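Local coordinates for Alpha/beta hydrolase fold-3 domain protein (Sulfolobus islandicus, PDB 5LK6) that probably hydrolyses carboxylic esters, acting as a lipase-like carboxylesterase of the alpha/beta hydrolase fold in a thermophilic archaeon, at residues A[17-22]-A[204-209]; A[109-114]-A[118-123]; A[191-194]-A[199-202]; A[278-281]-A[286-289]. All blocks are in the same frame, centred on the assembly; numbering follows the deposited sequence.

Overall arrangement
Interaction 1 joins the N-terminal loop 17-22 to helix 200-210. Interactions 2 and 3 are nested, one after the other, inside the long loop of chain that it closes, and interaction 4 comes later. Interactions 1 and 3 both use helix 200-210, and their centres lie about 12 Å apart. Interaction 2, at the start of helix 120-133, is about 16 Å from interaction 1 between centres. Gln209 of interaction 1 touches Ala113 and Pro114 of interaction 2. Interaction 4 lies across the chain's centre from interaction 2. Interactions 1 and 3 probably belong to the cap, interaction 2 lies in the core beside it, and interaction 4 starts the C-terminal helix 285-302, next to the second subunit.

Interaction 1: A[17-22]-A[204-209]; sequences VPIGKA and EWFGSQ
Two torsions set Ile19 against Trp205. The Ile19 chi1 of -62° puts its CG2 anti to the backbone N, and CG2 then meets the six-membered ring of Trp205. The Trp205 CG is itself anti to its N, chi1 -171°, which swings the indole out from helix 200-210 toward the loop. Ile19 CG2 lies 3.4 Å from Trp205 CE3. The other branch of Ile19 goes to the next ring on the helix, with CD1 3.7 Å from Phe206 CZ. CG2 also lies over one face of the Phe206 ring, near its rim. Ile19 thus meets both aromatic residues, and its side chain crosses each at about a right angle.

Gly20 makes the third contact, a CH-pi interaction. Its CA sits 3.7 Å from the centroid of the Trp205 five-membered ring, only 18° off the ring normal. The opposite face of the indole is covered by Gln209 CG, while Phe206 CE1 lies at its edge, in plane. The indole is therefore sandwiched between the loop and its own helix.

Gly20 owes its place to a type II beta turn from Pro18 to Lys21, closed by Lys21 N to Pro18 O at 3.0 Å. It holds the third position of the turn, where phi is positive, a value that favours glycine. Ile19 also packs on Val27 of helix 24-36. An N-terminal loop held against a helix inserted between sheet strands is consistent with the cap of hormone-sensitive lipase-like esterases in the alpha/beta hydrolase fold.

Interaction 2: A[109-114]-A[118-123]; sequences DYRLAP and FPSAVI
Arg111 lays one face of its guanidinium on Ser120. Ser120 CB sits 3.6 Å above the plane, over its centre, and lies 3.7 Å from Arg111 CZ. Beside this, Tyr110 meets Ala121: Tyr110 CD1 is 3.5 Å from Ala121 CB, and the methyl approaches the ring obliquely. The same methyl lies 3.7 Å from Arg111 O, so Ala121 fills the angle between the Tyr110 ring and the backbone.

One water links the two backbones. It donates to Arg111 O at 2.8 Å and accepts from Ala121 N at 2.9 Å. Ala121 N belongs to the first turn of helix 120-133, for which Pro119 is the N-cap residue, and the water supplies an acceptor there.

Further out, charges hold the guanidinium flat over Ser120. Arg111 NE makes a salt bridge to Asp124 on the same helix, and NH2 makes another to Glu55. The bend at chi3, -62°, turns the end of the chain toward the helix. With a leucine in place of Arg111, Asp124 and Glu55 would probably lose their shared cationic mate and the first helical turn its flat cover. Ser120 OG makes a hydrogen bond to Lys117 O. Tyr110 is fixed by OH to His78 O and by stacking on the His78 ring. His78 begins an HGGG sequence, which probably forms the oxyanion hole, as in hormone-sensitive lipase relatives.

The contact lies within the connection from strand 104-108 to helix 120-133 of the alpha/beta hydrolase fold. Tyr110 and Ala121 also pack on Leu156 of helix 152-163, and Ala121 touches Tyr210 of helix 200-210.

Interaction 3: A[191-194]-A[199-202]; sequences EYSD and TREH
The backbone of Ser193 meets the start of helix 200-210: Arg200 N donates to Ser193 O over 2.9 Å, nearly straight at 168°, in the carbonyl plane and on a lone pair. A water also donates to Ser193 O. It gives its second hydrogen to Asp194 OD1 and accepts from Glu201 N at 3.0 Å.

Thr199 is the N-cap of this helix. Its OG1, set between the backbone N and the carbonyl carbon at chi1 70°, accepts from His202 N at 2.9 Å. The N-H groups of Arg200, Glu201 and His202 thus find a carbonyl, a water and a hydroxyl. This is classic N-terminal capping, here where the chain turns from helix 187-191 into helix 200-210, probably within the cap of the esterase. A valine in place of Thr199 is likely to leave His202 N without its acceptor and weaken the first turn.

The side chains of Ser193 and Arg200 meet at their bases, with Ser193 CB 3.9 Å from Arg200 CB. The Arg200 chain runs extended from CG to NE, and its NH1 lies 4.0 Å from Ser193 CB, which is placed obliquely to the guanidinium. Arg200 also packs on Met189 and Ile190 of helix 187-191.

Interaction 4: A[278-281]-A[286-289]; sequences SFFP and GRDA
Phe280 packs against the first turn of the C-terminal helix 285-302, the helix that in the alpha/beta hydrolase fold follows the loop of the probable catalytic histidine. Its CB points at the helix backbone, 4.0 Å from Gly286 C and 3.9 Å from Arg287 N. Gly286 has no side chain, so the backbones come close here. From CB the chi1 of 66° sets CG between the backbone N and the carbonyl carbon, and this turns the ring toward the Arg287 side chain. CD1 then meets the guanidinium, standing 3.9 Å above one face of it, toward the rim. CE1 comes next along the ring and lies 4.0 Å from Arg287 NH1. Ring and guanidinium planes are 72° apart, so the two groups do not stack flat. One face of the Phe280 ring carries Pro281 CD near its rim.

The Arg287 chain is extended from CG to NE, crosses the Phe280 side chain at about a right angle and passes Phe280 O. Its NH2 ends 4.0 Å from Pro281 CA. The loop is also covered by Ala38, which touches both Phe280 and Pro281. On the helix, the next residue, Asp288, forms a salt bridge to Arg299 of the second subunit, which places this turn at the dimer interface.

Two waters complete the polar side. One accepts from Arg287 NE and lies 2.9 Å from Phe280 O, though other acceptors compete for its protons. The second lies in the guanidinium plane, accepts from Arg287 NH2 and donates to Pro281 O over 2.7 Å.

Interaction 1: A[17-22]-A[204-209]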
loop_
_atom_site.group_PDB
_atom_site.type_symbol
_atom_site.label_atom_id
_atom_site.label_comp_id
_atom_site.label_asym_id
_atom_site.label_seq_id
_atom_site.Cartn_x
_atom_site.Cartn_y
_atom_site.Cartn_z
ATOM N N VAL A 17 -5.885 8.049 23.959
ATOM C CA VAL A 17 -5.086 9.106 24.536
ATOM C C VAL A 17 -6.073 10.230 24.855
ATOM O O VAL A 17 -6.650 10.814 23.922
ATOM C CB VAL A 17 -3.989 9.579 23.587
ATOM C CG1 VAL A 17 -3.163 10.636 24.279
ATOM C CG2 VAL A 17 -3.118 8.412 23.165
ATOM N N PRO A 18 -6.286 10.521 26.164
ATOM C CA PRO A 18 -7.353 11.480 26.600
ATOM C C PRO A 18 -7.021 12.952 26.389
ATOM O O PRO A 18 -7.084 13.720 27.340
ATOM C CB PRO A 18 -7.512 11.168 28.094
ATOM C CG PRO A 18 -6.137 10.666 28.508
ATOM C CD PRO A 18 -5.527 9.960 27.319
ATOM N N ILE A 19 -6.709 13.330 25.148
ATOM C CA ILE A 19 -6.373 14.698 24.720
ATOM C C ILE A 19 -7.487 15.661 25.112
ATOM O O ILE A 19 -8.673 15.374 24.903
ATOM C CB ILE A 19 -6.263 14.763 23.176
ATOM C CG1 ILE A 19 -5.145 13.875 22.626
ATOM C CG2 ILE A 19 -6.098 16.180 22.658
ATOM C CD1 ILE A 19 -3.829 14.096 23.294
ATOM N N GLY A 20 -7.114 16.796 25.693
ATOM C CA GLY A 20 -8.098 17.745 26.193
ATOM C C GLY A 20 -8.898 17.354 27.439
ATOM O O GLY A 20 -9.731 18.136 27.820
ATOM N N LYS A 21 -8.689 16.169 28.047
ATOM C CA LYS A 21 -9.315 15.763 29.332
ATOM C C LYS A 21 -8.270 15.501 30.404
ATOM O O LYS A 21 -8.590 15.004 31.473
ATOM C CB LYS A 21 -10.162 14.462 29.206
ATOM C CG LYS A 21 -11.259 14.433 28.136
ATOM C CD LYS A 21 -12.335 15.503 28.369
ATOM C CE LYS A 21 -13.351 15.563 27.229
ATOM N NZ LYS A 21 -13.978 16.917 27.209
ATOM N N ALA A 22 -7.011 15.761 30.104
ATOM C CA ALA A 22 -5.886 15.537 31.030
ATOM C C ALA A 22 -4.825 16.566 30.697
ATOM O O ALA A 22 -4.862 17.222 29.620
ATOM C CB ALA A 22 -5.335 14.131 30.896
ATOM N N GLU A 204 -9.105 20.116 17.481
ATOM C CA GLU A 204 -9.334 21.464 18.009
ATOM C C GLU A 204 -8.405 21.787 19.177
ATOM O O GLU A 204 -7.765 22.844 19.204
ATOM C CB GLU A 204 -10.815 21.683 18.358
ATOM C CG GLU A 204 -11.642 21.936 17.089
ATOM C CD GLU A 204 -13.174 21.799 17.204
ATOM O OE1 GLU A 204 -13.714 21.420 18.285
ATOM O OE2 GLU A 204 -13.838 22.037 16.151
ATOM N N TRP A 205 -8.264 20.843 20.103
ATOM C CA TRP A 205 -7.368 21.001 21.244
ATOM C C TRP A 205 -5.894 21.218 20.864
ATOM O O TRP A 205 -5.271 22.176 21.301
ATOM C CB TRP A 205 -7.490 19.816 22.167
ATOM C CG TRP A 205 -6.735 20.078 23.457
ATOM C CD1 TRP A 205 -7.206 20.711 24.587
ATOM C CD2 TRP A 205 -5.378 19.738 23.724
ATOM N NE1 TRP A 205 -6.209 20.780 25.531
ATOM C CE2 TRP A 205 -5.084 20.172 25.023
ATOM C CE3 TRP A 205 -4.398 19.087 23.001
ATOM C CZ2 TRP A 205 -3.841 19.977 25.599
ATOM C CZ3 TRP A 205 -3.172 18.875 23.588
ATOM C CH2 TRP A 205 -2.898 19.333 24.866
ATOM N N PHE A 206 -5.384 20.385 19.976
ATOM C CA PHE A 206 -4.059 20.616 19.443
ATOM C C PHE A 206 -3.886 22.004 18.835
ATOM O O PHE A 206 -2.886 22.643 19.033
ATOM C CB PHE A 206 -3.689 19.565 18.399
ATOM C CG PHE A 206 -3.451 18.194 18.968
ATOM C CD1 PHE A 206 -2.570 18.005 20.002
ATOM C CD2 PHE A 206 -4.097 17.066 18.419
ATOM C CE1 PHE A 206 -2.362 16.718 20.533
ATOM C CE2 PHE A 206 -3.884 15.784 18.933
ATOM C CZ PHE A 206 -3.024 15.603 20.013
ATOM N N GLY A 207 -4.846 22.487 18.077
ATOM C CA GLY A 207 -4.667 23.790 17.486
ATOM C C GLY A 207 -4.700 24.876 18.535
ATOM O O GLY A 207 -4.020 25.869 18.402
ATOM N N SER A 208 -5.472 24.660 19.606
ATOM C CA SER A 208 -5.563 25.637 20.700
ATOM C C SER A 208 -4.187 25.784 21.328
ATOM O O SER A 208 -3.880 26.832 21.824
ATOM C CB SER A 208 -6.668 25.260 21.737
ATOM O OG SER A 208 -6.250 24.320 22.784
ATOM N N GLN A 209 -3.368 24.729 21.312
ATOM C CA GLN A 209 -2.057 24.782 21.922
ATOM C C GLN A 209 -0.954 25.322 20.978
ATOM O O GLN A 209 -0.033 26.023 21.439
ATOM C CB GLN A 209 -1.660 23.446 22.484
ATOM C CG GLN A 209 -2.578 22.790 23.510
ATOM C CD GLN A 209 -2.815 23.600 24.776
ATOM O OE1 GLN A 209 -3.911 24.159 24.932
ATOM N NE2 GLN A 209 -1.828 23.644 25.709
#

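Interaction 2: A[109-114]-A[118-123]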
loop_
_atom_site.group_PDB
_atom_site.type_symbol
_atom_site.label_atom_id
_atom_site.label_comp_id
_atom_site.label_asym_id
_atom_site.label_seq_id
_atom_site.Cartn_x
_atom_site.Cartn_y
_atom_site.Cartn_z
ATOM N N ASP A 109 13.693 15.866 17.082
ATOM C CA ASP A 109 12.929 16.390 18.262
ATOM C C ASP A 109 12.696 17.897 18.069
ATOM O O ASP A 109 13.290 18.733 18.746
ATOM C CB ASP A 109 13.645 16.122 19.631
ATOM C CG ASP A 109 12.887 15.171 20.551
ATOM O OD1 ASP A 109 11.643 15.106 20.479
ATOM O OD2 ASP A 109 13.518 14.497 21.408
ATOM N N TYR A 110 11.817 18.238 17.140
ATOM C CA TYR A 110 11.418 19.623 16.913
ATOM C C TYR A 110 10.745 20.122 18.192
ATOM O O TYR A 110 10.215 19.333 18.974
ATOM C CB TYR A 110 10.479 19.760 15.671
ATOM C CG TYR A 110 9.160 18.964 15.726
ATOM C CD1 TYR A 110 8.047 19.456 16.413
ATOM C CD2 TYR A 110 9.048 17.724 15.098
ATOM C CE1 TYR A 110 6.874 18.738 16.462
ATOM C CE2 TYR A 110 7.897 16.975 15.161
ATOM C CZ TYR A 110 6.813 17.477 15.829
ATOM O OH TYR A 110 5.675 16.728 15.895
ATOM N N ARG A 111 10.765 21.430 18.384
ATOM C CA ARG A 111 10.142 22.075 19.552
ATOM C C ARG A 111 8.602 21.974 19.563
ATOM O O ARG A 111 7.932 22.263 18.537
ATOM C CB ARG A 111 10.536 23.565 19.606
ATOM C CG ARG A 111 11.927 23.851 20.209
ATOM C CD ARG A 111 12.309 25.308 20.029
ATOM N NE ARG A 111 12.410 25.665 18.604
ATOM C CZ ARG A 111 12.198 26.899 18.155
ATOM N NH1 ARG A 111 11.934 27.867 19.027
ATOM N NH2 ARG A 111 12.263 27.202 16.847
ATOM N N LEU A 112 8.065 21.615 20.748
ATOM C CA LEU A 112 6.631 21.344 20.918
ATOM C C LEU A 112 5.819 22.466 21.585
ATOM O O LEU A 112 6.312 23.253 22.426
ATOM C CB LEU A 112 6.457 20.087 21.736
ATOM C CG LEU A 112 7.143 18.809 21.215
ATOM C CD1 LEU A 112 7.228 17.643 22.216
ATOM C CD2 LEU A 112 6.396 18.400 19.948
ATOM N N ALA A 113 4.557 22.514 21.218
ATOM C CA ALA A 113 3.610 23.341 21.882
ATOM C C ALA A 113 3.134 22.582 23.111
ATOM O O ALA A 113 3.270 21.358 23.169
ATOM C CB ALA A 113 2.457 23.615 20.950
ATOM N N PRO A 114 2.603 23.281 24.120
ATOM C CA PRO A 114 2.354 24.725 24.118
ATOM C C PRO A 114 3.540 25.622 24.411
ATOM O O PRO A 114 3.397 26.849 24.286
ATOM C CB PRO A 114 1.326 24.887 25.235
ATOM C CG PRO A 114 1.713 23.829 26.188
ATOM C CD PRO A 114 2.045 22.654 25.317
ATOM N N PHE A 118 3.535 27.687 16.989
ATOM C CA PHE A 118 3.697 27.867 15.582
ATOM C C PHE A 118 4.324 29.247 15.311
ATOM O O PHE A 118 3.930 30.234 15.946
ATOM C CB PHE A 118 2.330 27.743 14.926
ATOM C CG PHE A 118 2.315 28.123 13.482
ATOM C CD1 PHE A 118 2.110 29.434 13.097
ATOM C CD2 PHE A 118 2.453 27.138 12.487
ATOM C CE1 PHE A 118 2.074 29.757 11.756
ATOM C CE2 PHE A 118 2.457 27.458 11.155
ATOM C CZ PHE A 118 2.247 28.758 10.792
ATOM N N PRO A 119 5.288 29.357 14.385
ATOM C CA PRO A 119 5.778 28.311 13.497
ATOM C C PRO A 119 7.078 27.626 13.961
ATOM O O PRO A 119 7.898 27.201 13.115
ATOM C CB PRO A 119 6.034 29.089 12.239
ATOM C CG PRO A 119 6.576 30.366 12.749
ATOM C CD PRO A 119 5.784 30.679 13.988
ATOM N N SER A 120 7.268 27.469 15.272
ATOM C CA SER A 120 8.531 26.928 15.796
ATOM C C SER A 120 8.831 25.505 15.296
ATOM O O SER A 120 9.929 25.259 14.826
ATOM C CB SER A 120 8.578 26.930 17.336
ATOM O OG SER A 120 8.200 28.155 17.895
ATOM N N ALA A 121 7.874 24.584 15.398
ATOM C CA ALA A 121 8.029 23.242 14.871
ATOM C C ALA A 121 8.430 23.210 13.389
ATOM O O ALA A 121 9.133 22.283 12.966
ATOM C CB ALA A 121 6.763 22.458 15.051
ATOM N N VAL A 122 7.968 24.186 12.612
ATOM C CA VAL A 122 8.223 24.196 11.174
ATOM C C VAL A 122 9.658 24.617 10.977
ATOM O O VAL A 122 10.404 23.973 10.232
ATOM C CB VAL A 122 7.318 25.214 10.428
ATOM C CG1 VAL A 122 7.769 25.460 8.994
ATOM C CG2 VAL A 122 5.847 24.773 10.466
ATOM N N ILE A 123 10.027 25.717 11.642
ATOM C CA ILE A 123 11.373 26.238 11.550
ATOM C C ILE A 123 12.434 25.220 11.998
ATOM O O ILE A 123 13.435 25.070 11.320
ATOM C CB ILE A 123 11.523 27.553 12.311
ATOM C CG1 ILE A 123 10.712 28.668 11.607
ATOM C CG2 ILE A 123 13.003 27.952 12.380
ATOM C CD1 ILE A 123 10.490 29.875 12.506
HETATM O O HOH W 1 6.229 24.383 17.830
#

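Interaction 3: A[191-194]-A[199-202]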
loop_
_atom_site.group_PDB
_atom_site.type_symbol
_atom_site.label_atom_id
_atom_site.label_comp_id
_atom_site.label_asym_id
_atom_site.label_seq_id
_atom_site.Cartn_x
_atom_site.Cartn_y
_atom_site.Cartn_z
ATOM N N GLU A 191 -18.251 12.645 9.652
ATOM C CA GLU A 191 -18.684 11.287 9.977
ATOM C C GLU A 191 -17.826 10.564 11.031
ATOM O O GLU A 191 -18.337 9.764 11.754
ATOM C CB GLU A 191 -18.720 10.461 8.697
ATOM C CG GLU A 191 -19.506 9.161 8.757
ATOM C CD GLU A 191 -21.027 9.320 8.726
ATOM O OE1 GLU A 191 -21.762 8.240 8.829
ATOM O OE2 GLU A 191 -21.453 10.524 8.666
ATOM N N TYR A 192 -16.528 10.843 11.093
ATOM C CA TYR A 192 -15.592 10.179 11.992
ATOM C C TYR A 192 -15.039 11.183 12.993
ATOM O O TYR A 192 -13.956 11.037 13.557
ATOM C CB TYR A 192 -14.476 9.512 11.170
ATOM C CG TYR A 192 -15.019 8.700 10.018
ATOM C CD1 TYR A 192 -16.028 7.790 10.228
ATOM C CD2 TYR A 192 -14.508 8.807 8.733
ATOM C CE1 TYR A 192 -16.531 7.040 9.208
ATOM C CE2 TYR A 192 -14.995 8.017 7.699
ATOM C CZ TYR A 192 -16.005 7.148 7.963
ATOM O OH TYR A 192 -16.595 6.387 7.017
ATOM N N SER A 193 -15.849 12.177 13.279
ATOM C CA SER A 193 -15.487 13.193 14.244
ATOM C C SER A 193 -15.388 12.622 15.678
ATOM O O SER A 193 -14.673 13.222 16.506
ATOM C CB SER A 193 -16.478 14.361 14.201
ATOM O OG SER A 193 -17.377 14.065 15.233
ATOM N N ASP A 194 -16.071 11.501 15.968
ATOM C CA ASP A 194 -16.067 10.854 17.308
ATOM C C ASP A 194 -15.917 9.357 17.216
ATOM O O ASP A 194 -16.489 8.698 16.336
ATOM C CB ASP A 194 -17.394 11.134 18.042
ATOM C CG ASP A 194 -17.477 12.571 18.566
ATOM O OD1 ASP A 194 -16.673 12.759 19.550
ATOM O OD2 ASP A 194 -18.274 13.472 18.007
ATOM N N THR A 199 -10.177 12.392 17.337
ATOM C CA THR A 199 -11.467 13.080 17.319
ATOM C C THR A 199 -11.350 14.512 16.918
ATOM O O THR A 199 -10.281 15.108 17.024
ATOM C CB THR A 199 -12.140 13.072 18.717
ATOM O OG1 THR A 199 -11.446 13.918 19.655
ATOM C CG2 THR A 199 -12.200 11.695 19.230
ATOM N N ARG A 200 -12.470 15.068 16.489
ATOM C CA ARG A 200 -12.523 16.470 16.146
ATOM C C ARG A 200 -12.096 17.316 17.376
ATOM O O ARG A 200 -11.342 18.268 17.219
ATOM C CB ARG A 200 -13.913 16.870 15.655
ATOM C CG ARG A 200 -13.984 18.088 14.733
ATOM C CD ARG A 200 -15.345 18.737 14.905
ATOM N NE ARG A 200 -15.862 19.425 13.705
ATOM C CZ ARG A 200 -16.958 19.087 12.983
ATOM N NH1 ARG A 200 -17.743 17.987 13.261
ATOM N NH2 ARG A 200 -17.275 19.890 11.947
ATOM N N GLU A 201 -12.545 16.951 18.578
ATOM C CA GLU A 201 -12.148 17.660 19.783
ATOM C C GLU A 201 -10.643 17.604 19.924
ATOM O O GLU A 201 -10.055 18.602 20.333
ATOM C CB GLU A 201 -12.826 17.114 21.050
ATOM C CG GLU A 201 -14.102 17.855 21.382
ATOM C CD GLU A 201 -14.845 17.297 22.595
ATOM O OE1 GLU A 201 -14.143 16.823 23.550
ATOM O OE2 GLU A 201 -16.129 17.369 22.555
ATOM N N HIS A 202 -10.021 16.456 19.595
ATOM C CA HIS A 202 -8.581 16.395 19.694
ATOM C C HIS A 202 -7.947 17.397 18.707
ATOM O O HIS A 202 -7.031 18.141 19.048
ATOM C CB HIS A 202 -7.977 15.051 19.421
ATOM C CG HIS A 202 -8.370 13.952 20.339
ATOM N ND1 HIS A 202 -9.120 14.122 21.486
ATOM C CD2 HIS A 202 -8.132 12.628 20.243
ATOM C CE1 HIS A 202 -9.350 12.948 22.045
ATOM N NE2 HIS A 202 -8.760 12.029 21.309
HETATM O O HOH W 2 -15.016 15.193 18.616
#

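Interaction 4: A[278-281]-A[286-289]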
loop_
_atom_site.group_PDB
_atom_site.type_symbol
_atom_site.label_atom_id
_atom_site.label_comp_id
_atom_site.label_asym_id
_atom_site.label_seq_id
_atom_site.Cartn_x
_atom_site.Cartn_y
_atom_site.Cartn_z
ATOM N N SER A 278 1.957 3.702 14.625
ATOM C CA SER A 278 2.551 3.769 15.954
ATOM C C SER A 278 2.207 2.488 16.761
ATOM O O SER A 278 2.924 2.132 17.718
ATOM C CB SER A 278 2.122 5.056 16.698
ATOM O OG SER A 278 2.542 6.251 16.057
ATOM N N PHE A 279 1.131 1.795 16.357
ATOM C CA PHE A 279 0.624 0.629 17.073
ATOM C C PHE A 279 0.653 -0.588 16.198
ATOM O O PHE A 279 -0.225 -1.475 16.291
ATOM C CB PHE A 279 -0.765 0.916 17.616
ATOM C CG PHE A 279 -0.833 2.230 18.255
ATOM C CD1 PHE A 279 -0.050 2.492 19.329
ATOM C CD2 PHE A 279 -1.580 3.277 17.690
ATOM C CE1 PHE A 279 -0.048 3.781 19.897
ATOM C CE2 PHE A 279 -1.598 4.549 18.253
ATOM C CZ PHE A 279 -0.828 4.801 19.363
ATOM N N PHE A 280 1.730 -0.681 15.423
ATOM C CA PHE A 280 1.905 -1.806 14.502
ATOM C C PHE A 280 1.858 -3.205 15.134
ATOM O O PHE A 280 1.438 -4.107 14.460
ATOM C CB PHE A 280 3.143 -1.637 13.604
ATOM C CG PHE A 280 4.474 -1.671 14.338
ATOM C CD1 PHE A 280 5.082 -2.886 14.650
ATOM C CD2 PHE A 280 5.149 -0.493 14.650
ATOM C CE1 PHE A 280 6.322 -2.908 15.302
ATOM C CE2 PHE A 280 6.369 -0.502 15.293
ATOM C CZ PHE A 280 6.956 -1.711 15.630
ATOM N N PRO A 281 2.251 -3.387 16.420
ATOM C CA PRO A 281 2.101 -4.735 16.990
ATOM C C PRO A 281 0.672 -5.176 17.208
ATOM O O PRO A 281 0.397 -6.348 17.123
ATOM C CB PRO A 281 2.833 -4.657 18.340
ATOM C CG PRO A 281 3.645 -3.431 18.291
ATOM C CD PRO A 281 2.904 -2.487 17.390
ATOM N N GLY A 286 -0.378 -1.804 10.056
ATOM C CA GLY A 286 0.761 -0.946 10.294
ATOM C C GLY A 286 2.088 -1.495 9.797
ATOM O O GLY A 286 2.899 -0.749 9.207
ATOM N N ARG A 287 2.295 -2.795 10.016
ATOM C CA ARG A 287 3.516 -3.481 9.520
ATOM C C ARG A 287 3.580 -3.386 8.009
ATOM O O ARG A 287 4.637 -3.140 7.416
ATOM C CB ARG A 287 3.556 -4.946 9.951
ATOM C CG ARG A 287 3.708 -5.151 11.456
ATOM C CD ARG A 287 3.714 -6.646 11.736
ATOM N NE ARG A 287 3.692 -6.974 13.163
ATOM C CZ ARG A 287 4.764 -6.938 13.976
ATOM N NH1 ARG A 287 5.957 -6.534 13.540
ATOM N NH2 ARG A 287 4.643 -7.240 15.268
ATOM N N ASP A 288 2.415 -3.550 7.392
ATOM C CA ASP A 288 2.318 -3.480 5.921
ATOM C C ASP A 288 2.587 -2.085 5.409
ATOM O O ASP A 288 3.267 -1.939 4.427
ATOM C CB ASP A 288 1.002 -4.070 5.416
ATOM C CG ASP A 288 0.857 -5.552 5.774
ATOM O OD1 ASP A 288 1.880 -6.258 5.955
ATOM O OD2 ASP A 288 -0.301 -6.021 5.863
ATOM N N ALA A 289 2.119 -1.070 6.112
ATOM C CA ALA A 289 2.439 0.315 5.777
ATOM C C ALA A 289 3.913 0.605 5.929
ATOM O O ALA A 289 4.490 1.352 5.151
ATOM C CB ALA A 289 1.662 1.259 6.670
HETATM O O HOH W 3 0.894 -6.924 13.815
HETATM O O HOH W 4 2.420 -8.032 16.594
#